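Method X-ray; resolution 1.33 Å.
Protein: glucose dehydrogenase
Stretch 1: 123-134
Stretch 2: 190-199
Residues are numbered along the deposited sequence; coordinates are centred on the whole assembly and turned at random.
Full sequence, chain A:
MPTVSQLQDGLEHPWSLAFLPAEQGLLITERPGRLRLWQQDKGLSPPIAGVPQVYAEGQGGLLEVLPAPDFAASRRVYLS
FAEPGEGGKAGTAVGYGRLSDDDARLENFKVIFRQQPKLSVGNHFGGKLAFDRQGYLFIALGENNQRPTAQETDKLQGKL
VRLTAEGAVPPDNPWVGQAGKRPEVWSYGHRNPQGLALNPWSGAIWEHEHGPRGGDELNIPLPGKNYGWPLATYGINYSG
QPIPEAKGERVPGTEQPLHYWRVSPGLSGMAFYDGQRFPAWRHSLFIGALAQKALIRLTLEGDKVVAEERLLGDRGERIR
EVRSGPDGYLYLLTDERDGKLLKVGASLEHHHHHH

Stretch 1, residues 123-134: NHFGGKLAFDRQ
Stretch 2, residues 190-199: HRNPQGLALN

Two stretches of glucose dehydrogenase, 123-134 and 190-199, run side by side in the same direction: the strand ending at Phe 131 and the strand ending at Leu 198 run within 5° of parallel, with axes 6.2 Å apart at closest approach. CA-CA register pairs Gly 126 with Pro 193 (5.0 Å), Ala 130 with Ala 197 (5.9 Å) and Asp 132 with Leu 198 (6.2 Å). The contact buries 690 Å², and a single direct hydrogen bond crosses it; side-chain packing and three bridging waters supply the rest.

That bond lies at the N-terminal end. Asn 192 (chi1 -168°, t; chi2 31°) points toward stretch 1 and accepts from Gly 126 N at OD1 (2.9 Å, N-H...O angle 134°). The backbone of Asn 192 places its CB over one face of the His 124 ring, 4.0 Å from the centroid and 18° off the normal, and chi1 t with chi2 31° carries OD1 to Gly 126 N. His 124 (phi/psi 64/57, chi1 -64°, m; chi2 -172°) meets Arg 191 at its ring edge: CE1 lies 3.3 Å from Arg 191 NH2, over a face of the guanidinium. Arg 191 reaches there through an extended chain, chi1 to chi3 all t, before chi4 turns to -81°.

Gly 126 (64/-127) has a positive phi that favours glycine, and an ideal CB would lie 3.6 Å from Pro 193 CG. Its CA makes a CH...O contact with Pro 193 O (3.4 Å), a carbonyl buried without a hydrogen-bond partner. Gly 127 (119/-11) is also suited to glycine, because a CB would jam against the preceding carbonyl. Water 1 donates to Gly 126 O (2.7 Å) and accepts from Gln 194 NE2 (3.1 Å); Gln 194 is m, t, with chi3 -24°.

Lys 128 (m, m, chi3 -93°, chi4 t) folds its aliphatic part along stretch 2, with CG 3.4 Å from Gln 194 C and CB 3.8 Å from Leu 196 CB, while its NZ is hydrogen-bonded elsewhere in the structure. On the extended strands, Leu 129 and Phe 131 (both chi1 m) point away and Ala 130 points toward stretch 2. The short Ala 130 CB packs 4.0 Å from CD2 of Leu 196 (t, p). Water 2 lies 2.8 Å from both Leu 129 O and Leu 196 O.

Leu 198, the last residue of its strand, repeats the t, p rotamer and packs on the residues just past the strand of stretch 1: CD1 is 4.2 Å from Asp 132 CA, and CD2 is 4.1 Å from CG of Arg 133 (m, t, t, chi4 177°). Water 3 accepts from Arg 133 NE (2.6 Å) and donates to Asn 199 O (3.1 Å). Asp 132 (chi1 77°, p) leads its carboxylate away, where OD1 accepts a weak bond from Gln 134 N (3.0 Å).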

ATOM      1  N   ASN A 123       7.640   3.232  12.852  1.00 11.97           N
ATOM      2  CA  ASN A 123       6.724   2.151  12.516  1.00 12.41           C
ATOM      3  C   ASN A 123       5.339   2.649  12.098  1.00 10.32           C
ATOM      4  O   ASN A 123       4.889   3.726  12.505  1.00 12.30           O
ATOM      5  CB  ASN A 123       6.589   1.152  13.682  1.00 14.64           C
ATOM      6  CG  ASN A 123       7.855   0.343  13.898  1.00 19.36           C
ATOM      7  OD1 ASN A 123       8.215  -0.500  13.073  1.00 26.70           O
ATOM      8  ND2 ASN A 123       8.546   0.606  15.000  1.00 24.12           N
ATOM      9  N   HIS A 124       4.683   1.848  11.256  1.00 11.64           N
ATOM     10  CA  HIS A 124       3.242   1.937  10.965  1.00  8.91           C
ATOM     11  C   HIS A 124       2.853   3.249  10.282  1.00  9.87           C
ATOM     12  O   HIS A 124       1.990   4.006  10.745  1.00 10.14           O
ATOM     13  CB  HIS A 124       2.382   1.672  12.201  1.00  9.72           C
ATOM     14  CG  HIS A 124       2.517   0.283  12.743  1.00  9.40           C
ATOM     15  ND1 HIS A 124       1.710  -0.188  13.753  1.00 11.33           N
ATOM     16  CD2 HIS A 124       3.339  -0.741  12.407  1.00 11.48           C
ATOM     17  CE1 HIS A 124       2.039  -1.438  14.037  1.00 12.03           C
ATOM     18  NE2 HIS A 124       3.024  -1.798  13.232  1.00 12.67           N
ATOM     19  N   PHE A 125       3.497   3.503   9.142  1.00  8.70           N
ATOM     20  CA  PHE A 125       3.114   4.607   8.280  1.00  9.30           C
ATOM     21  C   PHE A 125       1.982   4.237   7.334  1.00  8.82           C
ATOM     22  O   PHE A 125       1.310   5.132   6.810  1.00 11.37           O
ATOM     23  CB  PHE A 125       4.336   5.071   7.478  1.00  8.86           C
ATOM     24  CG  PHE A 125       5.410   5.697   8.332  1.00  9.38           C
ATOM     25  CD1 PHE A 125       5.259   7.002   8.784  1.00 10.38           C
ATOM     26  CD2 PHE A 125       6.546   4.985   8.720  1.00  9.66           C
ATOM     27  CE1 PHE A 125       6.217   7.598   9.581  1.00 10.98           C
ATOM     28  CE2 PHE A 125       7.510   5.579   9.536  1.00 10.01           C
ATOM     29  CZ  PHE A 125       7.349   6.885   9.953  1.00 10.37           C
ATOM     30  N   GLY A 126       1.757   2.950   7.093  1.00  9.92           N
ATOM     31  CA  GLY A 126       0.912   2.581   5.965  1.00 10.69           C
ATOM     32  C   GLY A 126       1.589   3.034   4.686  1.00 10.50           C
ATOM     33  O   GLY A 126       2.766   2.737   4.440  1.00 13.55           O
ATOM     34  N   GLY A 127       0.874   3.789   3.859  1.00  9.57           N
ATOM     35  CA  GLY A 127       1.494   4.467   2.733  1.00 10.40           C
ATOM     36  C   GLY A 127       0.988   4.066   1.369  1.00  9.63           C
ATOM     37  O   GLY A 127       1.330   4.741   0.383  1.00 10.40           O
ATOM     38  N   LYS A 128       0.199   3.008   1.243  1.00  9.65           N
ATOM     39  CA  LYS A 128      -0.287   2.634  -0.078  1.00  9.62           C
ATOM     40  C   LYS A 128      -1.310   3.646  -0.592  1.00  9.82           C
ATOM     41  O   LYS A 128      -2.031   4.293   0.178  1.00 10.23           O
ATOM     42  CB  LYS A 128      -0.895   1.228  -0.072  1.00 10.40           C
ATOM     43  CG  LYS A 128       0.055   0.078   0.347  1.00 11.16           C
ATOM     44  CD  LYS A 128       1.368   0.044  -0.410  1.00 14.04           C
ATOM     45  CE  LYS A 128       1.339  -0.856  -1.628  1.00 12.74           C
ATOM     46  NZ  LYS A 128       2.656  -0.818  -2.342  1.00 12.65           N
ATOM     47  N   LEU A 129      -1.351   3.778  -1.915  1.00  8.41           N
ATOM     48  CA  LEU A 129      -2.227   4.718  -2.606  1.00  8.21           C
ATOM     49  C   LEU A 129      -2.978   3.971  -3.695  1.00  9.78           C
ATOM     50  O   LEU A 129      -2.459   3.011  -4.272  1.00 10.48           O
ATOM     51  CB  LEU A 129      -1.412   5.807  -3.311  1.00  9.31           C
ATOM     52  CG  LEU A 129      -0.462   6.611  -2.438  1.00  8.68           C
ATOM     53  CD1 LEU A 129       0.358   7.558  -3.297  1.00 10.84           C
ATOM     54  CD2 LEU A 129      -1.208   7.398  -1.368  1.00 10.77           C
ATOM     55  N   ALA A 130      -4.191   4.438  -4.018  1.00 10.21           N
ATOM     56  CA  ALA A 130      -4.921   3.872  -5.144  1.00  9.79           C
ATOM     57  C   ALA A 130      -5.990   4.851  -5.602  1.00  9.36           C
ATOM     58  O   ALA A 130      -6.660   5.479  -4.775  1.00 11.63           O
ATOM     59  CB  ALA A 130      -5.587   2.540  -4.765  1.00  9.70           C
ATOM     60  N   PHE A 131      -6.170   4.944  -6.915  1.00  9.18           N
ATOM     61  CA  PHE A 131      -7.275   5.713  -7.465  1.00 10.73           C
ATOM     62  C   PHE A 131      -8.490   4.812  -7.674  1.00 11.80           C
ATOM     63  O   PHE A 131      -8.366   3.633  -8.006  1.00 13.03           O
ATOM     64  CB  PHE A 131      -6.861   6.379  -8.784  1.00 11.77           C
ATOM     65  CG  PHE A 131      -5.995   7.593  -8.600  1.00 11.35           C
ATOM     66  CD1 PHE A 131      -6.563   8.817  -8.279  1.00 11.99           C
ATOM     67  CD2 PHE A 131      -4.615   7.521  -8.739  1.00 13.47           C
ATOM     68  CE1 PHE A 131      -5.768   9.932  -8.089  1.00 13.67           C
ATOM     69  CE2 PHE A 131      -3.829   8.646  -8.563  1.00 13.10           C
ATOM     70  CZ  PHE A 131      -4.407   9.847  -8.231  1.00 13.20           C
ATOM     71  N   ASP A 132      -9.678   5.373  -7.461  1.00 12.81           N
ATOM     72  CA  ASP A 132     -10.901   4.664  -7.816  1.00 14.12           C
ATOM     73  C   ASP A 132     -11.304   5.004  -9.258  1.00 12.11           C
ATOM     74  O   ASP A 132     -10.593   5.711  -9.971  1.00 16.05           O
ATOM     75  CB  ASP A 132     -11.990   4.871  -6.755  1.00 17.15           C
ATOM     76  CG  ASP A 132     -12.674   6.241  -6.832  1.00 15.32           C
ATOM     77  OD1 ASP A 132     -12.367   7.058  -7.709  1.00 15.36           O
ATOM     78  OD2 ASP A 132     -13.543   6.486  -5.968  1.00 22.08           O
ATOM     79  N   ARG A 133     -12.466   4.501  -9.694  1.00 18.10           N
ATOM     80  CA  ARG A 133     -12.875   4.683 -11.090  1.00 18.27           C
ATOM     81  C   ARG A 133     -13.137   6.144 -11.440  1.00 20.78           C
ATOM     82  O   ARG A 133     -13.002   6.527 -12.609  1.00 22.96           O
ATOM     83  CB  ARG A 133     -14.119   3.848 -11.393  1.00 24.06           C
ATOM     84  CG  ARG A 133     -13.843   2.374 -11.664  1.00 21.66           C
ATOM     85  CD  ARG A 133     -15.151   1.615 -11.840  1.00 21.85           C
ATOM     86  NE  ARG A 133     -14.941   0.189 -12.073  1.00 22.70           N
ATOM     87  CZ  ARG A 133     -15.924  -0.695 -12.209  1.00 25.30           C
ATOM     88  NH1 ARG A 133     -17.186  -0.298 -12.126  1.00 32.00           N
ATOM     89  NH2 ARG A 133     -15.647  -1.974 -12.427  1.00 25.18           N
ATOM     90  N   GLN A 134     -13.511   6.966 -10.459  1.00 19.22           N
ATOM     91  CA  GLN A 134     -13.803   8.379 -10.677  1.00 19.44           C
ATOM     92  C   GLN A 134     -12.593   9.275 -10.460  1.00 22.76           C
ATOM     93  O   GLN A 134     -12.725  10.502 -10.502  1.00 22.13           O
ATOM     94  CB  GLN A 134     -14.952   8.839  -9.775  1.00 25.83           C
ATOM     95  CG  GLN A 134     -16.333   8.614 -10.369  1.00 33.63           C
ATOM     96  CD  GLN A 134     -16.743   7.161 -10.339  1.00 40.33           C
ATOM     97  OE1 GLN A 134     -17.009   6.555 -11.377  1.00 48.23           O
ATOM     98  NE2 GLN A 134     -16.795   6.588  -9.142  1.00 40.43           N
ATOM     99  N   HIS A 190      -7.966   0.726  11.465  1.00  8.21           N
ATOM    100  CA  HIS A 190      -6.962  -0.036  10.738  1.00  8.81           C
ATOM    101  C   HIS A 190      -5.639  -0.004  11.498  1.00  8.26           C
ATOM    102  O   HIS A 190      -5.352   0.942  12.237  1.00 10.20           O
ATOM    103  CB  HIS A 190      -6.782   0.559   9.334  1.00 10.27           C
ATOM    104  CG  HIS A 190      -8.039   0.558   8.521  1.00  9.25           C
ATOM    105  ND1 HIS A 190      -8.601  -0.601   8.028  1.00 10.47           N
ATOM    106  CD2 HIS A 190      -8.866   1.566   8.144  1.00  9.46           C
ATOM    107  CE1 HIS A 190      -9.708  -0.307   7.363  1.00  9.88           C
ATOM    108  NE2 HIS A 190      -9.891   1.000   7.422  1.00  9.65           N
ATOM    109  N   ARG A 191      -4.843  -1.069  11.331  1.00  9.36           N
ATOM    110  CA  ARG A 191      -3.561  -1.160  12.028  1.00  9.25           C
ATOM    111  C   ARG A 191      -2.392  -0.640  11.186  1.00  9.11           C
ATOM    112  O   ARG A 191      -1.929   0.484  11.401  1.00 10.54           O
ATOM    113  CB  ARG A 191      -3.301  -2.580  12.535  1.00  9.38           C
ATOM    114  CG  ARG A 191      -2.065  -2.688  13.401  1.00 10.06           C
ATOM    115  CD  ARG A 191      -1.905  -4.111  13.932  1.00  9.24           C
ATOM    116  NE  ARG A 191      -0.646  -4.273  14.651  1.00  9.65           N
ATOM    117  CZ  ARG A 191       0.521  -4.473  14.053  1.00  9.76           C
ATOM    118  NH1 ARG A 191       0.572  -4.593  12.735  1.00 11.55           N
ATOM    119  NH2 ARG A 191       1.623  -4.582  14.777  1.00 11.99           N
ATOM    120  N   ASN A 192      -1.873  -1.442  10.253  1.00  9.47           N
ATOM    121  CA  ASN A 192      -0.819  -0.989   9.348  1.00  8.79           C
ATOM    122  C   ASN A 192      -1.075  -1.539   7.959  1.00  8.91           C
ATOM    123  O   ASN A 192      -0.639  -2.650   7.621  1.00  9.77           O
ATOM    124  CB  ASN A 192       0.580  -1.379   9.818  1.00 10.97           C
ATOM    125  CG  ASN A 192       1.636  -0.662   9.026  1.00 10.32           C
ATOM    126  OD1 ASN A 192       1.412   0.464   8.585  1.00 12.85           O
ATOM    127  ND2 ASN A 192       2.783  -1.300   8.829  1.00 15.05           N
ATOM    128  N   PRO A 193      -1.785  -0.782   7.122  1.00  8.17           N
ATOM    129  CA  PRO A 193      -2.184  -1.285   5.795  1.00  9.50           C
ATOM    130  C   PRO A 193      -1.056  -1.150   4.786  1.00  9.14           C
ATOM    131  O   PRO A 193      -0.598  -0.040   4.495  1.00 12.51           O
ATOM    132  CB  PRO A 193      -3.375  -0.395   5.417  1.00  8.74           C
ATOM    133  CG  PRO A 193      -3.177   0.873   6.221  1.00 18.19           C
ATOM    134  CD  PRO A 193      -2.410   0.510   7.463  1.00 10.79           C
ATOM    135  N   GLN A 194      -0.637  -2.283   4.219  1.00  8.80           N
ATOM    136  CA  GLN A 194       0.351  -2.283   3.150  1.00  8.50           C
ATOM    137  C   GLN A 194      -0.203  -2.903   1.868  1.00  8.53           C
ATOM    138  O   GLN A 194       0.565  -3.300   0.983  1.00  9.57           O
ATOM    139  CB  GLN A 194       1.682  -2.892   3.601  1.00 10.24           C
ATOM    140  CG  GLN A 194       2.393  -2.005   4.646  1.00 12.43           C
ATOM    141  CD  GLN A 194       3.774  -2.496   5.042  1.00 12.25           C
ATOM    142  OE1 GLN A 194       4.086  -3.678   4.927  1.00 14.67           O
ATOM    143  NE2 GLN A 194       4.612  -1.574   5.509  1.00 16.10           N
ATOM    144  N   GLY A 195      -1.530  -2.927   1.720  1.00  8.62           N
ATOM    145  CA  GLY A 195      -2.149  -3.309   0.468  1.00  9.45           C
ATOM    146  C   GLY A 195      -3.377  -2.462   0.213  1.00  7.94           C
ATOM    147  O   GLY A 195      -4.179  -2.255   1.132  1.00  8.89           O
ATOM    148  N   LEU A 196      -3.539  -1.982  -1.018  1.00  9.79           N
ATOM    149  CA  LEU A 196      -4.700  -1.166  -1.367  1.00  9.19           C
ATOM    150  C   LEU A 196      -4.890  -1.241  -2.872  1.00  9.23           C
ATOM    151  O   LEU A 196      -3.984  -0.866  -3.624  1.00 10.13           O
ATOM    152  CB  LEU A 196      -4.458   0.280  -0.932  1.00  9.67           C
ATOM    153  CG  LEU A 196      -5.667   1.212  -0.945  1.00  8.75           C
ATOM    154  CD1 LEU A 196      -6.654   0.834   0.151  1.00 10.29           C
ATOM    155  CD2 LEU A 196      -5.211   2.666  -0.780  1.00 11.21           C
ATOM    156  N   ALA A 197      -6.056  -1.686  -3.325  1.00  9.80           N
ATOM    157  CA  ALA A 197      -6.223  -1.850  -4.764  1.00  9.89           C
ATOM    158  C   ALA A 197      -7.692  -1.836  -5.148  1.00 10.28           C
ATOM    159  O   ALA A 197      -8.558  -2.265  -4.382  1.00 11.92           O
ATOM    160  CB  ALA A 197      -5.564  -3.138  -5.261  1.00 11.91           C
ATOM    161  N   LEU A 198      -7.952  -1.364  -6.363  1.00 12.45           N
ATOM    162  CA  LEU A 198      -9.297  -1.294  -6.917  1.00 12.67           C
ATOM    163  C   LEU A 198      -9.648  -2.624  -7.570  1.00 12.03           C
ATOM    164  O   LEU A 198      -8.945  -3.086  -8.474  1.00 13.38           O
ATOM    165  CB  LEU A 198      -9.318  -0.185  -7.962  1.00 12.27           C
ATOM    166  CG  LEU A 198     -10.636   0.017  -8.706  1.00 14.16           C
ATOM    167  CD1 LEU A 198     -11.694   0.582  -7.775  1.00 16.50           C
ATOM    168  CD2 LEU A 198     -10.397   0.937  -9.895  1.00 17.10           C
ATOM    169  N   ASN A 199     -10.725  -3.239  -7.111  1.00 12.04           N
ATOM    170  CA  ASN A 199     -11.223  -4.453  -7.748  1.00 13.24           C
ATOM    171  C   ASN A 199     -11.706  -4.090  -9.151  1.00 14.03           C
ATOM    172  O   ASN A 199     -12.624  -3.266  -9.291  1.00 15.40           O
ATOM    173  CB  ASN A 199     -12.350  -5.035  -6.894  1.00 12.92           C
ATOM    174  CG  ASN A 199     -12.897  -6.350  -7.442  1.00 14.05           C
ATOM    175  OD1 ASN A 199     -13.249  -6.443  -8.623  1.00 15.69           O
ATOM    176  ND2 ASN A 199     -12.974  -7.365  -6.594  1.00 14.21           N
TER
HETATM  177  O   HOH W   1       4.885   1.509   5.610  1.00 25.51           O
HETATM  178  O   HOH W   2      -1.495   0.378  -3.934  1.00 12.65           O
HETATM  179  O   HOH W   3     -12.779  -0.963 -11.316  1.00 24.09           O